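Local atomic coordinates of extracellular solute-binding protein family 5 (Brucella melitensis, PDB entry 4ONY), a protein that probably binds peptides or related solutes in the periplasm and hands them to an ABC transporter for uptake. Residues 305-310 with 357-362; 348-353 with 562-567; 93-98 with 580-585. One frame throughout, in Å; residues are numbered along the deposited sequence.

Contact 1: 305-310 with 357-362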
ATOM      1  N   GLY A 305       6.789   8.725   5.469  1.00 16.62           N
ATOM      2  CA  GLY A 305       6.508   8.160   6.747  1.00 16.33           C
ATOM      3  C   GLY A 305       5.419   7.088   6.736  1.00 15.89           C
ATOM      4  O   GLY A 305       5.131   6.513   7.770  1.00 15.64           O
ATOM      5  N   THR A 306       4.825   6.804   5.583  1.00 15.64           N
ATOM      6  CA  THR A 306       4.055   5.575   5.418  1.00 14.88           C
ATOM      7  C   THR A 306       5.065   4.382   5.395  1.00 14.84           C
ATOM      8  O   THR A 306       6.231   4.526   5.009  1.00 14.64           O
ATOM      9  CB  THR A 306       3.235   5.580   4.129  1.00 14.75           C
ATOM     10  OG1 THR A 306       4.097   5.881   3.036  1.00 14.16           O
ATOM     11  CG2 THR A 306       2.144   6.601   4.209  1.00 15.31           C
ATOM     12  N   PRO A 307       4.640   3.228   5.867  1.00 14.97           N
ATOM     13  CA  PRO A 307       5.596   2.115   5.971  1.00 15.22           C
ATOM     14  C   PRO A 307       6.082   1.570   4.630  1.00 15.30           C
ATOM     15  O   PRO A 307       5.448   1.751   3.606  1.00 13.65           O
ATOM     16  CB  PRO A 307       4.816   1.025   6.704  1.00 15.07           C
ATOM     17  CG  PRO A 307       3.367   1.397   6.579  1.00 15.38           C
ATOM     18  CD  PRO A 307       3.285   2.874   6.320  1.00 15.39           C
ATOM     19  N   ALA A 308       7.237   0.932   4.678  1.00 15.91           N
ATOM     20  CA  ALA A 308       7.768   0.227   3.527  1.00 17.19           C
ATOM     21  C   ALA A 308       7.150  -1.180   3.537  1.00 18.08           C
ATOM     22  O   ALA A 308       7.028  -1.806   4.614  1.00 21.06           O
ATOM     23  CB  ALA A 308       9.276   0.155   3.646  1.00 17.14           C
ATOM     24  N   ASP A 309       6.721  -1.667   2.380  1.00 16.98           N
ATOM     25  CA  ASP A 309       6.085  -2.967   2.285  1.00 16.90           C
ATOM     26  C   ASP A 309       7.079  -4.033   2.780  1.00 15.81           C
ATOM     27  O   ASP A 309       8.273  -3.962   2.476  1.00 14.70           O
ATOM     28  CB  ASP A 309       5.680  -3.250   0.842  1.00 17.78           C
ATOM     29  CG  ASP A 309       4.447  -2.461   0.399  1.00 19.67           C
ATOM     30  OD1 ASP A 309       3.747  -1.792   1.220  1.00 19.02           O
ATOM     31  OD2 ASP A 309       4.173  -2.551  -0.789  1.00 20.49           O
ATOM     32  N   MET A 310       6.589  -5.004   3.531  1.00 15.20           N
ATOM     33  CA  MET A 310       7.411  -6.175   3.878  1.00 15.12           C
ATOM     34  C   MET A 310       7.763  -7.023   2.644  1.00 15.61           C
ATOM     35  O   MET A 310       6.924  -7.263   1.766  1.00 14.46           O
ATOM     36  CB  MET A 310       6.670  -7.041   4.878  1.00 15.92           C
ATOM     37  CG  MET A 310       7.396  -8.299   5.334  1.00 16.71           C
ATOM     38  SD  MET A 310       9.050  -8.181   6.031  1.00 17.09           S
ATOM     39  CE  MET A 310       8.616  -7.406   7.592  1.00 17.83           C
ATOM     40  N   GLU A 357       7.628  -1.108   8.940  1.00 13.46           N
ATOM     41  CA  GLU A 357       8.947  -0.523   8.725  1.00 14.23           C
ATOM     42  C   GLU A 357       8.911   0.935   8.266  1.00 15.16           C
ATOM     43  O   GLU A 357       8.279   1.277   7.270  1.00 15.10           O
ATOM     44  CB  GLU A 357       9.688  -1.350   7.674  1.00 14.62           C
ATOM     45  CG  GLU A 357      11.107  -0.894   7.329  1.00 14.97           C
ATOM     46  CD  GLU A 357      12.062  -0.939   8.500  1.00 15.11           C
ATOM     47  OE1 GLU A 357      11.941  -1.826   9.350  1.00 14.76           O
ATOM     48  OE2 GLU A 357      12.965  -0.077   8.572  1.00 15.21           O
ATOM     49  N   GLY A 358       9.680   1.743   8.958  1.00 15.89           N
ATOM     50  CA  GLY A 358       9.895   3.137   8.607  1.00 17.32           C
ATOM     51  C   GLY A 358       8.791   4.067   9.052  1.00 18.15           C
ATOM     52  O   GLY A 358       8.829   5.256   8.698  1.00 21.18           O
ATOM     53  N   SER A 359       7.784   3.557   9.771  1.00 16.24           N
ATOM     54  CA  SER A 359       6.673   4.387  10.196  1.00 15.62           C
ATOM     55  C   SER A 359       6.614   4.472  11.714  1.00 15.50           C
ATOM     56  O   SER A 359       7.245   3.704  12.417  1.00 14.28           O
ATOM     57  CB  SER A 359       5.340   3.837   9.657  1.00 15.47           C
ATOM     58  OG  SER A 359       4.925   2.659  10.352  1.00 14.04           O
ATOM     59  N   GLN A 360       5.748   5.340  12.199  1.00 15.91           N
ATOM     60  CA  GLN A 360       5.456   5.406  13.620  1.00 16.78           C
ATOM     61  C   GLN A 360       4.833   4.115  14.182  1.00 15.71           C
ATOM     62  O   GLN A 360       4.859   3.932  15.389  1.00 15.63           O
ATOM     63  CB  GLN A 360       4.507   6.573  13.934  1.00 18.14           C
ATOM     64  CG  GLN A 360       5.185   7.930  13.920  1.00 20.71           C
ATOM     65  CD  GLN A 360       6.203   8.116  15.057  1.00 23.51           C
ATOM     66  OE1 GLN A 360       5.907   7.857  16.237  1.00 27.94           O
ATOM     67  NE2 GLN A 360       7.397   8.533  14.712  1.00 22.48           N
ATOM     68  N   LEU A 361       4.243   3.269  13.328  1.00 14.41           N
ATOM     69  CA  LEU A 361       3.646   2.011  13.772  1.00 13.68           C
ATOM     70  C   LEU A 361       4.657   0.901  14.042  1.00 12.57           C
ATOM     71  O   LEU A 361       4.304  -0.133  14.564  1.00 12.01           O
ATOM     72  CB  LEU A 361       2.595   1.547  12.766  1.00 13.64           C
ATOM     73  CG  LEU A 361       1.420   2.535  12.522  1.00 14.11           C
ATOM     74  CD1 LEU A 361       0.416   1.983  11.507  1.00 14.18           C
ATOM     75  CD2 LEU A 361       0.673   2.861  13.792  1.00 14.29           C
ATOM     76  N   SER A 362       5.912   1.080  13.653  1.00 12.50           N
ATOM     77  CA  SER A 362       6.954   0.113  13.952  1.00 12.04           C
ATOM     78  C   SER A 362       7.261   0.081  15.434  1.00 11.99           C
ATOM     79  O   SER A 362       7.453   1.145  16.058  1.00 12.41           O
ATOM     80  CB  SER A 362       8.259   0.492  13.222  1.00 12.47           C
ATOM     81  OG  SER A 362       9.325  -0.351  13.625  1.00 11.92           O
TER
HETATM   82  O   HOH W   1       4.642   7.321  10.329  1.00 11.88           O
HETATM   83  O   HOH W   2       6.983  -3.618   6.733  1.00 24.07           O
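The backbones of P307 and S359 run closest here, their CA atoms 4.9 Å apart, where two irregular loops meet. Segment 305-310 is the connection between strand 297-302, in a three-stranded sheet, and strand 310-315, in a mixed six-stranded sheet. Such a crossing between sheets is consistent with the interlobe linkers of family 5 solute-binding proteins. Segment 357-362 ends in a type I beta turn, S359 to S362, which is overlaid by an ST turn. One direct hydrogen bond joins the loops: A308 N donates to E357 O over 2.8 Å, at 162° at the hydrogen and in the plane of the carbonyl. The same oxygen receives a CA-H...O contact from P307 CA at 3.1 Å, and the ring atom P307 CB also lies close to it, so P307 and A308 both approach E357 O. The carboxylate of E357 leads elsewhere. Its CG is anti to the backbone N (chi1 -179°), and OE1 accepts from the amides of Q353 and S354. G358, with a positive phi, leads to S359. There, S359 CB packs against G305 O at 3.3 Å, while S359 OG faces P307 CB from 4.0 Å. With OG lying between its own backbone N and carbonyl carbon (chi1 74°), the hydroxyl turns back on its own loop: S359 OG is hydrogen-bonded to W356 O and accepts from L361 N at 3.1 Å. Farther along, L361 packs against helix 537-553. Solvent completes the join at both ends of the contact. One water donates to A308 O and accepts a weak bond from E357 N; the other donates to G305 O at 2.7 Å and accepts from Q360 N at 2.9 Å.

Contact 2: 348-353 with 562-567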
ATOM      1  N   GLN A 348      22.260  -0.275  -2.037  1.00 18.22           N
ATOM      2  CA  GLN A 348      21.117   0.673  -2.077  1.00 18.88           C
ATOM      3  C   GLN A 348      20.000   0.374  -1.116  1.00 18.07           C
ATOM      4  O   GLN A 348      19.210   1.292  -0.782  1.00 17.55           O
ATOM      5  CB  GLN A 348      20.476   0.718  -3.460  1.00 19.51           C
ATOM      6  CG  GLN A 348      21.381   1.237  -4.538  1.00 21.08           C
ATOM      7  CD  GLN A 348      21.820   2.650  -4.252  1.00 22.42           C
ATOM      8  OE1 GLN A 348      21.025   3.531  -4.040  1.00 21.52           O
ATOM      9  NE2 GLN A 348      23.109   2.830  -4.145  1.00 25.01           N
ATOM     10  N   TYR A 349      19.924  -0.875  -0.646  1.00 16.98           N
ATOM     11  CA  TYR A 349      18.848  -1.250   0.240  1.00 16.48           C
ATOM     12  C   TYR A 349      19.186  -0.986   1.719  1.00 16.95           C
ATOM     13  O   TYR A 349      20.347  -0.768   2.097  1.00 16.75           O
ATOM     14  CB  TYR A 349      18.476  -2.721   0.072  1.00 16.43           C
ATOM     15  CG  TYR A 349      17.712  -3.107  -1.164  1.00 16.75           C
ATOM     16  CD1 TYR A 349      16.443  -2.654  -1.378  1.00 17.37           C
ATOM     17  CD2 TYR A 349      18.244  -3.983  -2.085  1.00 17.70           C
ATOM     18  CE1 TYR A 349      15.710  -3.008  -2.494  1.00 17.76           C
ATOM     19  CE2 TYR A 349      17.535  -4.360  -3.196  1.00 18.05           C
ATOM     20  CZ  TYR A 349      16.272  -3.864  -3.392  1.00 18.14           C
ATOM     21  OH  TYR A 349      15.590  -4.241  -4.481  1.00 18.92           O
ATOM     22  N   ARG A 350      18.147  -0.983   2.534  1.00 17.12           N
ATOM     23  CA  ARG A 350      18.246  -0.950   3.958  1.00 18.59           C
ATOM     24  C   ARG A 350      17.481  -2.135   4.483  1.00 16.18           C
ATOM     25  O   ARG A 350      16.433  -2.540   3.936  1.00 15.13           O
ATOM     26  CB  ARG A 350      17.659   0.369   4.535  1.00 22.78           C
ATOM     27  CG  ARG A 350      18.554   1.076   5.573  1.00 29.63           C
ATOM     28  CD  ARG A 350      19.472   2.235   5.038  1.00 35.00           C
ATOM     29  NE  ARG A 350      20.337   1.839   3.901  1.00 41.24           N
ATOM     30  CZ  ARG A 350      21.247   2.612   3.270  1.00 43.13           C
ATOM     31  NH1 ARG A 350      21.913   2.139   2.222  1.00 40.32           N
ATOM     32  NH2 ARG A 350      21.490   3.857   3.655  1.00 49.28           N
ATOM     33  N   ARG A 351      17.963  -2.662   5.602  1.00 14.95           N
ATOM     34  CA  ARG A 351      17.364  -3.845   6.190  1.00 13.91           C
ATOM     35  C   ARG A 351      15.952  -3.536   6.705  1.00 13.60           C
ATOM     36  O   ARG A 351      15.734  -2.531   7.368  1.00 14.14           O
ATOM     37  CB  ARG A 351      18.206  -4.337   7.386  1.00 13.45           C
ATOM     38  CG  ARG A 351      17.763  -5.718   7.897  1.00 13.06           C
ATOM     39  CD  ARG A 351      18.098  -6.848   6.927  1.00 13.20           C
ATOM     40  NE  ARG A 351      17.406  -8.113   7.224  1.00 13.26           N
ATOM     41  CZ  ARG A 351      17.920  -9.146   7.935  1.00 13.15           C
ATOM     42  NH1 ARG A 351      19.131  -9.099   8.459  1.00 13.21           N
ATOM     43  NH2 ARG A 351      17.202 -10.242   8.093  1.00 12.77           N
ATOM     44  N   THR A 352      15.013  -4.418   6.429  1.00 13.11           N
ATOM     45  CA  THR A 352      13.661  -4.293   6.963  1.00 12.79           C
ATOM     46  C   THR A 352      13.643  -5.045   8.293  1.00 12.69           C
ATOM     47  O   THR A 352      14.137  -6.165   8.394  1.00 12.65           O
ATOM     48  CB  THR A 352      12.637  -4.909   5.989  1.00 12.73           C
ATOM     49  OG1 THR A 352      12.605  -4.156   4.759  1.00 12.50           O
ATOM     50  CG2 THR A 352      11.268  -4.927   6.619  1.00 12.32           C
ATOM     51  N   GLN A 353      13.068  -4.437   9.303  1.00 12.78           N
ATOM     52  CA  GLN A 353      12.994  -5.042  10.629  1.00 13.20           C
ATOM     53  C   GLN A 353      11.536  -5.236  11.172  1.00 12.46           C
ATOM     54  O   GLN A 353      11.329  -6.111  11.944  1.00 12.00           O
ATOM     55  CB  GLN A 353      13.744  -4.159  11.633  1.00 14.44           C
ATOM     56  CG  GLN A 353      15.170  -3.808  11.246  1.00 15.96           C
ATOM     57  CD  GLN A 353      15.848  -3.024  12.340  1.00 17.32           C
ATOM     58  OE1 GLN A 353      16.153  -3.523  13.389  1.00 17.31           O
ATOM     59  NE2 GLN A 353      15.971  -1.752  12.122  1.00 21.74           N
ATOM     60  N   HIS A 562      14.259  -3.131   1.879  1.00 14.54           N
ATOM     61  CA  HIS A 562      13.412  -2.154   1.218  1.00 15.06           C
ATOM     62  C   HIS A 562      14.292  -0.981   0.837  1.00 15.60           C
ATOM     63  O   HIS A 562      15.426  -0.833   1.362  1.00 16.14           O
ATOM     64  CB  HIS A 562      12.310  -1.676   2.189  1.00 14.82           C
ATOM     65  CG  HIS A 562      12.832  -0.905   3.356  1.00 14.52           C
ATOM     66  ND1 HIS A 562      13.401  -1.510   4.462  1.00 14.77           N
ATOM     67  CD2 HIS A 562      12.939   0.426   3.570  1.00 15.20           C
ATOM     68  CE1 HIS A 562      13.867  -0.589   5.289  1.00 14.74           C
ATOM     69  NE2 HIS A 562      13.583   0.595   4.781  1.00 15.32           N
ATOM     70  N   LEU A 563      13.770  -0.116  -0.013  1.00 16.23           N
ATOM     71  CA  LEU A 563      14.497   1.079  -0.427  1.00 16.94           C
ATOM     72  C   LEU A 563      14.187   2.195   0.551  1.00 16.82           C
ATOM     73  O   LEU A 563      13.069   2.505   0.740  1.00 17.15           O
ATOM     74  CB  LEU A 563      14.060   1.481  -1.852  1.00 18.25           C
ATOM     75  CG  LEU A 563      14.592   0.562  -2.949  1.00 18.73           C
ATOM     76  CD1 LEU A 563      14.067   1.021  -4.284  1.00 20.00           C
ATOM     77  CD2 LEU A 563      16.117   0.533  -2.957  1.00 19.52           C
ATOM     78  N   PRO A 564      15.187   2.823   1.163  1.00 17.03           N
ATOM     79  CA  PRO A 564      14.858   3.849   2.121  1.00 17.71           C
ATOM     80  C   PRO A 564      14.405   5.217   1.548  1.00 18.94           C
ATOM     81  O   PRO A 564      13.829   6.032   2.290  1.00 17.38           O
ATOM     82  CB  PRO A 564      16.163   4.021   2.883  1.00 18.11           C
ATOM     83  CG  PRO A 564      17.232   3.672   1.893  1.00 18.27           C
ATOM     84  CD  PRO A 564      16.629   2.568   1.085  1.00 17.74           C
ATOM     85  N   TYR A 565      14.631   5.455   0.252  1.00 16.81           N
ATOM     86  CA  TYR A 565      14.116   6.646  -0.390  1.00 17.13           C
ATOM     87  C   TYR A 565      13.277   6.276  -1.606  1.00 16.17           C
ATOM     88  O   TYR A 565      13.572   5.296  -2.289  1.00 16.39           O
ATOM     89  CB  TYR A 565      15.288   7.523  -0.840  1.00 18.97           C
ATOM     90  CG  TYR A 565      16.172   8.016   0.288  1.00 21.44           C
ATOM     91  CD1 TYR A 565      15.874   9.195   0.947  1.00 24.48           C
ATOM     92  CD2 TYR A 565      17.282   7.312   0.682  1.00 23.18           C
ATOM     93  CE1 TYR A 565      16.657   9.672   1.980  1.00 27.09           C
ATOM     94  CE2 TYR A 565      18.087   7.763   1.745  1.00 25.90           C
ATOM     95  CZ  TYR A 565      17.765   8.951   2.399  1.00 27.52           C
ATOM     96  OH  TYR A 565      18.500   9.521   3.458  1.00 29.49           O
ATOM     97  N   GLN A 566      12.330   7.136  -1.929  1.00 14.77           N
ATOM     98  CA  GLN A 566      11.595   7.079  -3.175  1.00 14.35           C
ATOM     99  C   GLN A 566      12.466   7.819  -4.193  1.00 13.98           C
ATOM    100  O   GLN A 566      13.112   8.832  -3.862  1.00 13.33           O
ATOM    101  CB  GLN A 566      10.293   7.856  -3.089  1.00 15.17           C
ATOM    102  CG  GLN A 566       9.294   7.399  -2.022  1.00 15.82           C
ATOM    103  CD  GLN A 566       8.014   8.250  -2.067  1.00 16.22           C
ATOM    104  OE1 GLN A 566       8.056   9.467  -1.876  1.00 15.06           O
ATOM    105  NE2 GLN A 566       6.863   7.596  -2.337  1.00 17.04           N
ATOM    106  N   TRP A 567      12.443   7.323  -5.414  1.00 12.60           N
ATOM    107  CA  TRP A 567      13.282   7.844  -6.452  1.00 12.63           C
ATOM    108  C   TRP A 567      12.460   8.233  -7.632  1.00 11.79           C
ATOM    109  O   TRP A 567      11.756   7.385  -8.184  1.00 11.58           O
ATOM    110  CB  TRP A 567      14.260   6.729  -6.893  1.00 13.02           C
ATOM    111  CG  TRP A 567      15.309   6.305  -5.928  1.00 13.36           C
ATOM    112  CD1 TRP A 567      15.903   7.055  -4.956  1.00 13.69           C
ATOM    113  CD2 TRP A 567      15.973   5.060  -5.933  1.00 14.04           C
ATOM    114  NE1 TRP A 567      16.855   6.330  -4.314  1.00 14.04           N
ATOM    115  CE2 TRP A 567      16.947   5.103  -4.910  1.00 14.62           C
ATOM    116  CE3 TRP A 567      15.852   3.923  -6.701  1.00 14.15           C
ATOM    117  CZ2 TRP A 567      17.816   4.042  -4.655  1.00 15.10           C
ATOM    118  CZ3 TRP A 567      16.691   2.824  -6.414  1.00 14.91           C
ATOM    119  CH2 TRP A 567      17.655   2.898  -5.405  1.00 14.97           C
TER
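H562 pairs with R350 as an antiparallel hydrogen-bonded bridge, which adds the short strand 350-351 to the edge of the mixed six-stranded sheet. R350 N donates to H562 O over 3.0 Å, almost straight at 174°, and H562 N returns a bond to R350 O. CG of H562 lies in the crowded position between the backbone N and carbonyl carbon (chi1 66°), and the imidazole turns back toward the partner strand. From there H562 ND1 donates to T352 OG1 at 2.8 Å, with the hydroxyl oxygen tilted slightly from the ring plane, while R351 O approaches the ring edge 3.4 Å from H562 CE1. This edge of the histidine is therefore lined by oxygens of R351 and T352. L563 follows with its CD2 methyl 3.6 Å from Y349 CD1, the two side chains crossing obliquely; the edge of the same tyrosine ring meets the H562-L563 peptide. At P564 the ring touches both Q348 and R350. Its CD lies 3.4 Å from Q348 O, and its CG sits over one face of the R350 guanidinium, offset toward the rim. R350 is bent twice along its chain, and NE donates at 3.2 Å to Y349 O from above that carbonyl's plane. Past Y565 the chain enters strand 566-571, where W567 meets Q348: Q348 OE1 comes to 3.3 Å from W567 CZ2, the amide and indole planes 43° apart. Segment 562-567 thus bridges two sheets. Helix 337-344 flanks Y349 and R351 through F337, P280 of helix 280-285 packs on Q348, Y349 and W567, and W567, stacked on W283, is bonded through its backbone to E277 of strand 274-277, with T301 of strand 297-302 beside its side chain.

Contact 3: 93-98 with 580-585; sequences DEPFTL and TPLSGY
D93 and L582 meet in a loop-to-turn contact that joins the approach to strand 97-108, part of an antiparallel six-stranded sheet, to a type I beta turn near the C-terminus. The turn runs from P581 to G584 and is closed by its own G584 N to P581 O bond. One hydrogen bond ties the two segments directly: L582 N donates to D93 OD1 over 2.9 Å at 156°, using the anti lone pair of the carboxylate, the one away from OD2. D93 CG is anti to the backbone N (chi1 -160°), on the side from which the carboxylate meets the turn. The aspartate also passes P581, with D93 OD1 3.3 Å from P581 CA and D93 CB 3.7 Å from P581 CB. L582 also uses its side chain: its CD2 methyl rests on the E94-P95 peptide, 3.7 Å from E94 C, and lies 4.1 Å from P95 CD, the side chains of L582 and P95 crossing at about a right angle. E94 itself points away, its carboxylate bonded to Y99 OH and A26 N. The turn is held further by S583, which is hydrogen-bonded to R92 through both its backbone and its hydroxyl. That hydroxyl also meets a bridging water: S583 OG lies 2.6 Å from the water, which donates to E94 O at 2.9 Å.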
ATOM      1  N   ASP A  93      -0.931  13.902   3.877  1.00 14.03           N
ATOM      2  CA  ASP A  93      -0.037  14.262   4.944  1.00 14.53           C
ATOM      3  C   ASP A  93      -0.510  13.793   6.296  1.00 14.01           C
ATOM      4  O   ASP A  93       0.068  14.194   7.300  1.00 15.44           O
ATOM      5  CB  ASP A  93       0.154  15.787   4.985  1.00 14.97           C
ATOM      6  CG  ASP A  93       1.411  16.212   5.724  1.00 15.20           C
ATOM      7  OD1 ASP A  93       2.419  15.510   5.712  1.00 14.98           O
ATOM      8  OD2 ASP A  93       1.407  17.316   6.300  1.00 16.09           O
ATOM      9  N   GLU A  94      -1.561  13.003   6.349  1.00 13.63           N
ATOM     10  CA  GLU A  94      -2.089  12.464   7.603  1.00 14.00           C
ATOM     11  C   GLU A  94      -2.350  10.969   7.464  1.00 13.78           C
ATOM     12  O   GLU A  94      -2.539  10.503   6.372  1.00 13.16           O
ATOM     13  CB  GLU A  94      -3.415  13.165   7.997  1.00 14.11           C
ATOM     14  CG  GLU A  94      -3.263  14.663   8.148  1.00 14.40           C
ATOM     15  CD  GLU A  94      -4.563  15.361   8.544  1.00 14.56           C
ATOM     16  OE1 GLU A  94      -5.155  14.938   9.587  1.00 14.19           O
ATOM     17  OE2 GLU A  94      -4.939  16.334   7.805  1.00 13.66           O
ATOM     18  N   PRO A  95      -2.373  10.227   8.582  1.00 14.07           N
ATOM     19  CA  PRO A  95      -2.633   8.799   8.468  1.00 14.17           C
ATOM     20  C   PRO A  95      -3.954   8.432   7.740  1.00 13.90           C
ATOM     21  O   PRO A  95      -3.928   7.629   6.794  1.00 12.85           O
ATOM     22  CB  PRO A  95      -2.670   8.330   9.926  1.00 14.75           C
ATOM     23  CG  PRO A  95      -1.765   9.308  10.653  1.00 14.97           C
ATOM     24  CD  PRO A  95      -2.062  10.629   9.972  1.00 14.53           C
ATOM     25  N   PHE A  96      -5.063   9.021   8.169  1.00 13.90           N
ATOM     26  CA  PHE A  96      -6.355   8.736   7.559  1.00 14.05           C
ATOM     27  C   PHE A  96      -7.362   9.839   7.916  1.00 14.19           C
ATOM     28  O   PHE A  96      -8.235   9.665   8.785  1.00 14.19           O
ATOM     29  CB  PHE A  96      -6.861   7.365   8.038  1.00 14.29           C
ATOM     30  CG  PHE A  96      -7.950   6.744   7.177  1.00 14.67           C
ATOM     31  CD1 PHE A  96      -8.548   7.422   6.092  1.00 14.84           C
ATOM     32  CD2 PHE A  96      -8.369   5.434   7.434  1.00 14.70           C
ATOM     33  CE1 PHE A  96      -9.550   6.785   5.321  1.00 14.49           C
ATOM     34  CE2 PHE A  96      -9.348   4.822   6.659  1.00 14.56           C
ATOM     35  CZ  PHE A  96      -9.916   5.487   5.602  1.00 14.41           C
ATOM     36  N   THR A  97      -7.240  10.958   7.209  1.00 14.40           N
ATOM     37  CA  THR A  97      -8.159  12.087   7.327  1.00 14.42           C
ATOM     38  C   THR A  97      -8.634  12.528   5.936  1.00 14.22           C
ATOM     39  O   THR A  97      -7.840  12.657   5.008  1.00 13.03           O
ATOM     40  CB  THR A  97      -7.503  13.266   8.015  1.00 14.65           C
ATOM     41  OG1 THR A  97      -7.029  12.868   9.316  1.00 15.20           O
ATOM     42  CG2 THR A  97      -8.525  14.439   8.185  1.00 14.98           C
ATOM     43  N   LEU A  98      -9.937  12.751   5.836  1.00 14.40           N
ATOM     44  CA  LEU A  98     -10.608  13.258   4.639  1.00 14.78           C
ATOM     45  C   LEU A  98     -11.085  14.688   4.831  1.00 15.14           C
ATOM     46  O   LEU A  98     -11.543  15.044   5.924  1.00 15.73           O
ATOM     47  CB  LEU A  98     -11.824  12.393   4.369  1.00 15.20           C
ATOM     48  CG  LEU A  98     -11.596  10.859   4.305  1.00 15.38           C
ATOM     49  CD1 LEU A  98     -12.907  10.129   4.135  1.00 16.10           C
ATOM     50  CD2 LEU A  98     -10.678  10.530   3.145  1.00 15.21           C
ATOM     51  N   THR A 580       7.485  17.727   1.208  1.00 16.34           N
ATOM     52  CA  THR A 580       7.017  16.408   0.840  1.00 15.55           C
ATOM     53  C   THR A 580       6.205  15.874   2.012  1.00 15.39           C
ATOM     54  O   THR A 580       6.702  15.833   3.118  1.00 15.25           O
ATOM     55  CB  THR A 580       8.203  15.479   0.613  1.00 15.34           C
ATOM     56  OG1 THR A 580       8.973  15.958  -0.493  1.00 14.33           O
ATOM     57  CG2 THR A 580       7.690  14.069   0.305  1.00 14.89           C
ATOM     58  N   PRO A 581       4.960  15.464   1.777  1.00 14.34           N
ATOM     59  CA  PRO A 581       4.158  15.066   2.900  1.00 14.00           C
ATOM     60  C   PRO A 581       4.428  13.639   3.376  1.00 14.15           C
ATOM     61  O   PRO A 581       5.271  12.930   2.820  1.00 13.99           O
ATOM     62  CB  PRO A 581       2.743  15.198   2.346  1.00 14.30           C
ATOM     63  CG  PRO A 581       2.869  14.871   0.907  1.00 13.91           C
ATOM     64  CD  PRO A 581       4.221  15.397   0.501  1.00 13.98           C
ATOM     65  N   LEU A 582       3.704  13.237   4.404  1.00 14.24           N
ATOM     66  CA  LEU A 582       3.809  11.913   5.027  1.00 14.03           C
ATOM     67  C   LEU A 582       3.801  10.776   4.028  1.00 14.36           C
ATOM     68  O   LEU A 582       4.558   9.798   4.193  1.00 13.17           O
ATOM     69  CB  LEU A 582       2.659  11.733   6.008  1.00 14.46           C
ATOM     70  CG  LEU A 582       2.684  10.542   7.014  1.00 14.27           C
ATOM     71  CD1 LEU A 582       3.846  10.708   7.967  1.00 14.31           C
ATOM     72  CD2 LEU A 582       1.350  10.509   7.736  1.00 14.69           C
ATOM     73  N   SER A 583       2.946  10.883   2.986  1.00 14.37           N
ATOM     74  CA  SER A 583       2.806   9.800   2.006  1.00 14.38           C
ATOM     75  C   SER A 583       3.878   9.777   0.925  1.00 13.55           C
ATOM     76  O   SER A 583       3.881   8.890   0.091  1.00 13.37           O
ATOM     77  CB  SER A 583       1.448   9.803   1.343  1.00 15.86           C
ATOM     78  OG  SER A 583       0.387   9.577   2.252  1.00 17.28           O
ATOM     79  N   GLY A 584       4.809  10.720   0.952  1.00 13.30           N
ATOM     80  CA  GLY A 584       5.857  10.748  -0.040  1.00 13.17           C
ATOM     81  C   GLY A 584       5.475  11.708  -1.156  1.00 12.93           C
ATOM     82  O   GLY A 584       4.557  12.516  -0.988  1.00 12.58           O
ATOM     83  N   TYR A 585       6.188  11.663  -2.277  1.00 13.50           N
ATOM     84  CA  TYR A 585       5.966  12.659  -3.328  1.00 13.97           C
ATOM     85  C   TYR A 585       4.520  12.547  -3.825  1.00 14.36           C
ATOM     86  O   TYR A 585       3.959  11.455  -3.859  1.00 14.62           O
ATOM     87  CB  TYR A 585       6.991  12.523  -4.501  1.00 14.99           C
ATOM     88  CG  TYR A 585       6.819  11.204  -5.283  1.00 15.00           C
ATOM     89  CD1 TYR A 585       5.898  11.098  -6.304  1.00 15.08           C
ATOM     90  CD2 TYR A 585       7.559  10.093  -4.938  1.00 15.37           C
ATOM     91  CE1 TYR A 585       5.697   9.886  -6.974  1.00 16.70           C
ATOM     92  CE2 TYR A 585       7.404   8.879  -5.587  1.00 16.06           C
ATOM     93  CZ  TYR A 585       6.452   8.770  -6.593  1.00 17.33           C
ATOM     94  OH  TYR A 585       6.285   7.586  -7.238  1.00 19.53           O
TER
HETATM   95  O   HOH W   3      -0.353   9.669   4.697  1.00 26.90           O

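Contact 1 lies between the other two: its centre is about 11 Å from that of contact 2 and about 13 Å from that of contact 3, whereas the centres of contacts 2 and 3 are about 19 Å apart. E357 and A308 of contact 1 pack against the H562 imidazole of contact 2, E357 OE2 coming to 3.4 Å from H562 CE1. Toward contact 3, G305 N is probably hydrogen-bonded to L582 O at 2.8 Å. A further probable bond, Q566 OE1 to Y585 N at 2.9 Å, joins contacts 2 and 3 directly. None of the residues lining the P4G pocket (Q222, Q225, R226, Y256 and Y257) belongs to these segments.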